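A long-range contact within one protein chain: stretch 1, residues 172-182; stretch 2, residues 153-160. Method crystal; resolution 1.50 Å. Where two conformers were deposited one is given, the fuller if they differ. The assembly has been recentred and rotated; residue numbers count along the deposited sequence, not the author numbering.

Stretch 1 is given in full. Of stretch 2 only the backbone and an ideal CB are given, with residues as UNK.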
# COMPACT_ATOMS: atom_id res chain seq x y z
N ARG A 172 15.51 -4.57 -7.63
CA ARG A 172 15.89 -3.43 -8.48
C ARG A 172 15.74 -2.14 -7.67
O ARG A 172 16.66 -1.30 -7.74
CB ARG A 172 15.10 -3.46 -9.79
CG ARG A 172 15.55 -4.57 -10.73
CD ARG A 172 14.47 -5.15 -11.66
NE ARG A 172 13.80 -4.10 -12.41
CZ ARG A 172 13.16 -4.27 -13.58
NH1 ARG A 172 12.60 -3.23 -14.19
NH2 ARG A 172 13.11 -5.47 -14.13
N LEU A 173 14.65 -2.00 -6.91
CA LEU A 173 14.36 -0.74 -6.17
C LEU A 173 15.17 -0.62 -4.89
O LEU A 173 15.19 0.45 -4.31
CB LEU A 173 12.87 -0.61 -5.88
CG LEU A 173 12.00 -0.35 -7.11
CD1 LEU A 173 10.55 -0.52 -6.76
CD2 LEU A 173 12.21 1.02 -7.68
N SER A 174 15.90 -1.66 -4.49
CA SER A 174 16.75 -1.59 -3.27
C SER A 174 17.87 -0.57 -3.49
O SER A 174 18.42 -0.09 -2.47
CB SER A 174 17.26 -2.93 -2.84
OG SER A 174 18.08 -3.56 -3.79
N ARG A 175 18.16 -0.20 -4.77
CA ARG A 175 19.27 0.74 -5.06
C ARG A 175 19.14 2.00 -4.21
O ARG A 175 20.17 2.64 -3.99
CB ARG A 175 19.31 1.11 -6.54
CG ARG A 175 18.05 1.77 -7.04
CD ARG A 175 17.87 1.66 -8.53
NE ARG A 175 18.88 2.51 -9.10
CZ ARG A 175 19.54 2.27 -10.22
NH1 ARG A 175 19.30 1.19 -10.95
NH2 ARG A 175 20.47 3.15 -10.60
N TYR A 176 17.93 2.35 -3.72
CA TYR A 176 17.71 3.60 -2.95
C TYR A 176 18.11 3.38 -1.48
O TYR A 176 18.13 4.36 -0.73
CB TYR A 176 16.28 4.13 -3.11
CG TYR A 176 15.99 4.46 -4.55
CD1 TYR A 176 16.54 5.60 -5.13
CD2 TYR A 176 15.34 3.58 -5.36
CE1 TYR A 176 16.36 5.89 -6.47
CE2 TYR A 176 15.12 3.85 -6.70
CZ TYR A 176 15.65 5.00 -7.26
OH TYR A 176 15.50 5.25 -8.59
N GLY A 177 18.33 2.13 -1.07
CA GLY A 177 18.74 1.83 0.32
C GLY A 177 17.57 2.00 1.29
O GLY A 177 17.79 2.20 2.51
N LYS A 178 16.34 1.94 0.78
CA LYS A 178 15.12 2.12 1.58
C LYS A 178 14.33 0.81 1.68
O LYS A 178 14.20 0.05 0.70
CB LYS A 178 14.20 3.11 0.87
CG LYS A 178 14.76 4.51 0.72
CD LYS A 178 15.28 5.14 2.03
CE LYS A 178 15.74 6.56 1.74
NZ LYS A 178 15.90 7.34 2.98
N PRO A 179 13.78 0.52 2.88
CA PRO A 179 12.83 -0.57 3.04
C PRO A 179 11.47 -0.18 2.45
O PRO A 179 11.25 0.94 1.98
CB PRO A 179 12.78 -0.77 4.55
CG PRO A 179 12.98 0.62 5.05
CD PRO A 179 14.06 1.21 4.16
N PHE A 180 10.60 -1.19 2.33
CA PHE A 180 9.37 -1.10 1.52
C PHE A 180 8.14 -1.41 2.36
O PHE A 180 8.21 -2.25 3.28
CB PHE A 180 9.36 -2.12 0.39
CG PHE A 180 10.56 -1.99 -0.50
CD1 PHE A 180 10.57 -1.04 -1.49
CD2 PHE A 180 11.60 -2.91 -0.42
CE1 PHE A 180 11.65 -0.93 -2.34
CE2 PHE A 180 12.67 -2.82 -1.30
CZ PHE A 180 12.69 -1.82 -2.26
N TRP A 181 7.03 -0.85 1.92
CA TRP A 181 5.69 -1.44 2.12
C TRP A 181 5.17 -1.80 0.73
O TRP A 181 5.18 -0.92 -0.20
CB TRP A 181 4.75 -0.44 2.79
CG TRP A 181 5.03 -0.04 4.21
CD1 TRP A 181 6.21 0.12 4.89
CD2 TRP A 181 3.99 0.34 5.13
NE1 TRP A 181 5.98 0.57 6.17
CE2 TRP A 181 4.62 0.73 6.33
CE3 TRP A 181 2.60 0.34 5.05
CZ2 TRP A 181 3.89 1.14 7.45
CZ3 TRP A 181 1.89 0.77 6.14
CH2 TRP A 181 2.53 1.18 7.32
N VAL A 182 4.68 -3.03 0.55
CA VAL A 182 4.12 -3.41 -0.77
C VAL A 182 2.61 -3.27 -0.60
O VAL A 182 1.98 -4.22 -0.08
CB VAL A 182 4.57 -4.83 -1.15
CG1 VAL A 182 3.84 -5.29 -2.38
CG2 VAL A 182 6.09 -4.93 -1.34
N UNK A 153 12.95 13.31 2.40
CA UNK A 153 12.75 12.33 3.50
C UNK A 153 11.91 11.18 2.97
O UNK A 153 10.77 11.42 2.55
CB UNK A 153 12.07 12.97 4.71
N UNK A 154 12.47 9.99 2.95
CA UNK A 154 11.73 8.77 2.56
C UNK A 154 12.05 7.77 3.65
O UNK A 154 13.20 7.36 3.76
CB UNK A 154 12.12 8.25 1.17
N UNK A 155 11.07 7.45 4.48
CA UNK A 155 11.26 6.45 5.56
C UNK A 155 11.13 5.05 4.94
O UNK A 155 12.00 4.17 5.26
CB UNK A 155 10.24 6.64 6.69
N UNK A 156 10.14 4.86 4.08
CA UNK A 156 9.91 3.59 3.34
C UNK A 156 9.48 3.99 1.97
O UNK A 156 8.64 4.89 1.90
CB UNK A 156 8.87 2.69 4.00
N UNK A 157 9.94 3.29 0.95
CA UNK A 157 9.30 3.37 -0.37
C UNK A 157 8.05 2.48 -0.35
O UNK A 157 7.95 1.57 0.50
CB UNK A 157 10.26 2.94 -1.48
N UNK A 158 7.12 2.71 -1.26
CA UNK A 158 5.95 1.82 -1.38
C UNK A 158 5.94 1.29 -2.81
O UNK A 158 6.46 1.94 -3.71
CB UNK A 158 4.64 2.54 -1.05
N UNK A 159 5.34 0.12 -2.98
CA UNK A 159 5.34 -0.54 -4.29
C UNK A 159 4.02 -1.29 -4.46
O UNK A 159 3.49 -1.82 -3.49
CB UNK A 159 6.53 -1.49 -4.43
N UNK A 160 3.53 -1.31 -5.69
CA UNK A 160 2.38 -2.10 -6.14
C UNK A 160 2.82 -3.01 -7.27
O UNK A 160 3.61 -2.58 -8.12
CB UNK A 160 1.23 -1.20 -6.59

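Two parallel strands meet here, and the ladder joining them is made by the backbone, so it does not in itself specify the side chains. O of Pro-179 accepts from N of position 157 at 2.9 Å, N of Trp-181 donates to O of 157 at 3.0 Å, and O of Trp-181 accepts from N of 159 at 3.0 Å.

At position 153 the CB points away and meets nothing of stretch 1, so many residues would do. It is Gln-153, whose NE2 donates a hydrogen bond to the side chain at 155.

Position 154 directs its CB toward stretch 1, 4.0 Å from CE of Lys-178. The aliphatic part of that lysine favours an apolar partner, and an extended backbone (phi/psi -132/110) is comfortable for beta-branched residues; Val, Ile or Leu would suit. The residue is Ile-154. Its main chain serves the charge: NZ of Lys-178 donates to O of Ile-154 at 2.8 Å, and one water accepts from both that NZ and N of Ile-154, each at 2.9 Å.

Position 155 turns its CB away, into space stretch 1 does not fill, and a polar residue is reasonable. OD2 of Asp-155 accepts from NE2 of Gln-153 at 2.9 Å.

At 156 the CB points sideways, 3.6 Å from O of Pro-179 and 3.8 Å from CD1 of Trp-181. A flat side chain could use both the proline ring and the indole, though a long aliphatic one might also fit. Tyr-156 places its CD2 3.5 Å from CG of Pro-179, while the edge of Trp-181 approaches the tyrosine face, the ring planes being inclined at 68°.

Position 157 shares a sheet face with Phe-180; the ideal CB of 157 is 4.0 Å from CD1 of Phe-180 and 4.6 Å from CB of Lys-178. Leu, Ile or Met would be natural. Leu-157 also brings its CD1 to 4.0 Å from CD2 of Tyr-176 and its CG to 4.1 Å from CB of Lys-178.

Position 158 lies on the other face, with Trp-181. Its CB is 3.6 Å from O of Trp-181, and a small residue is sufficient. The backbone of Ala-158 makes a CA-H...O contact, CA to O of Trp-181 at 3.1 Å.

Position 159 returns to the Phe-180 face, its CB 4.6 Å from CG2 of Val-182 and 4.7 Å from CD1 of Leu-173. This apolar setting invites a large aliphatic or aromatic group. Phe-159 brings CD1 to 3.4 Å from CD1 of Leu-173, tying strand to helix.

At 160 the CB points away, leaving the choice open; His-160 bonds elsewhere in the structure.

Stretch 2 (153-160) QIDYLAFH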
# COMPACT_ATOMS: atom_id res chain seq x y z
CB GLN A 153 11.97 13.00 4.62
CG GLN A 153 11.74 12.07 5.82
CD GLN A 153 10.78 12.70 6.81
OE1 GLN A 153 10.74 13.93 6.92
NE2 GLN A 153 9.99 11.89 7.53
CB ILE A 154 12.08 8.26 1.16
CG1 ILE A 154 11.69 9.25 0.04
CG2 ILE A 154 11.35 6.91 0.95
CD1 ILE A 154 12.11 8.75 -1.32
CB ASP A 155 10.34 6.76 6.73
CG ASP A 155 10.64 8.11 7.36
OD1 ASP A 155 11.80 8.26 7.93
OD2 ASP A 155 9.79 9.04 7.17
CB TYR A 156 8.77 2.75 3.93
CG TYR A 156 9.09 2.22 5.29
CD1 TYR A 156 9.03 3.02 6.40
CD2 TYR A 156 9.52 0.92 5.43
CE1 TYR A 156 9.41 2.52 7.63
CE2 TYR A 156 9.87 0.42 6.67
CZ TYR A 156 9.80 1.22 7.77
OH TYR A 156 10.23 0.68 8.95
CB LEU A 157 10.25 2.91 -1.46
CG LEU A 157 11.31 3.96 -1.85
CD1 LEU A 157 12.34 3.31 -2.77
CD2 LEU A 157 10.68 5.19 -2.53
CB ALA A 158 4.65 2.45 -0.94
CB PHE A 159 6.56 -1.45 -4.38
CG PHE A 159 6.85 -1.82 -5.81
CD1 PHE A 159 7.15 -0.84 -6.73
CD2 PHE A 159 6.78 -3.12 -6.26
CE1 PHE A 159 7.37 -1.14 -8.06
CE2 PHE A 159 7.00 -3.41 -7.60
CZ PHE A 159 7.29 -2.42 -8.49
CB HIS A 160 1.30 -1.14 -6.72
CG HIS A 160 0.79 -0.12 -5.75
ND1 HIS A 160 -0.06 0.88 -6.17
CD2 HIS A 160 0.92 -0.02 -4.42
CE1 HIS A 160 -0.44 1.59 -5.10
NE2 HIS A 160 0.17 1.05 -3.99
O HOH W 1 15.05 9.76 4.36
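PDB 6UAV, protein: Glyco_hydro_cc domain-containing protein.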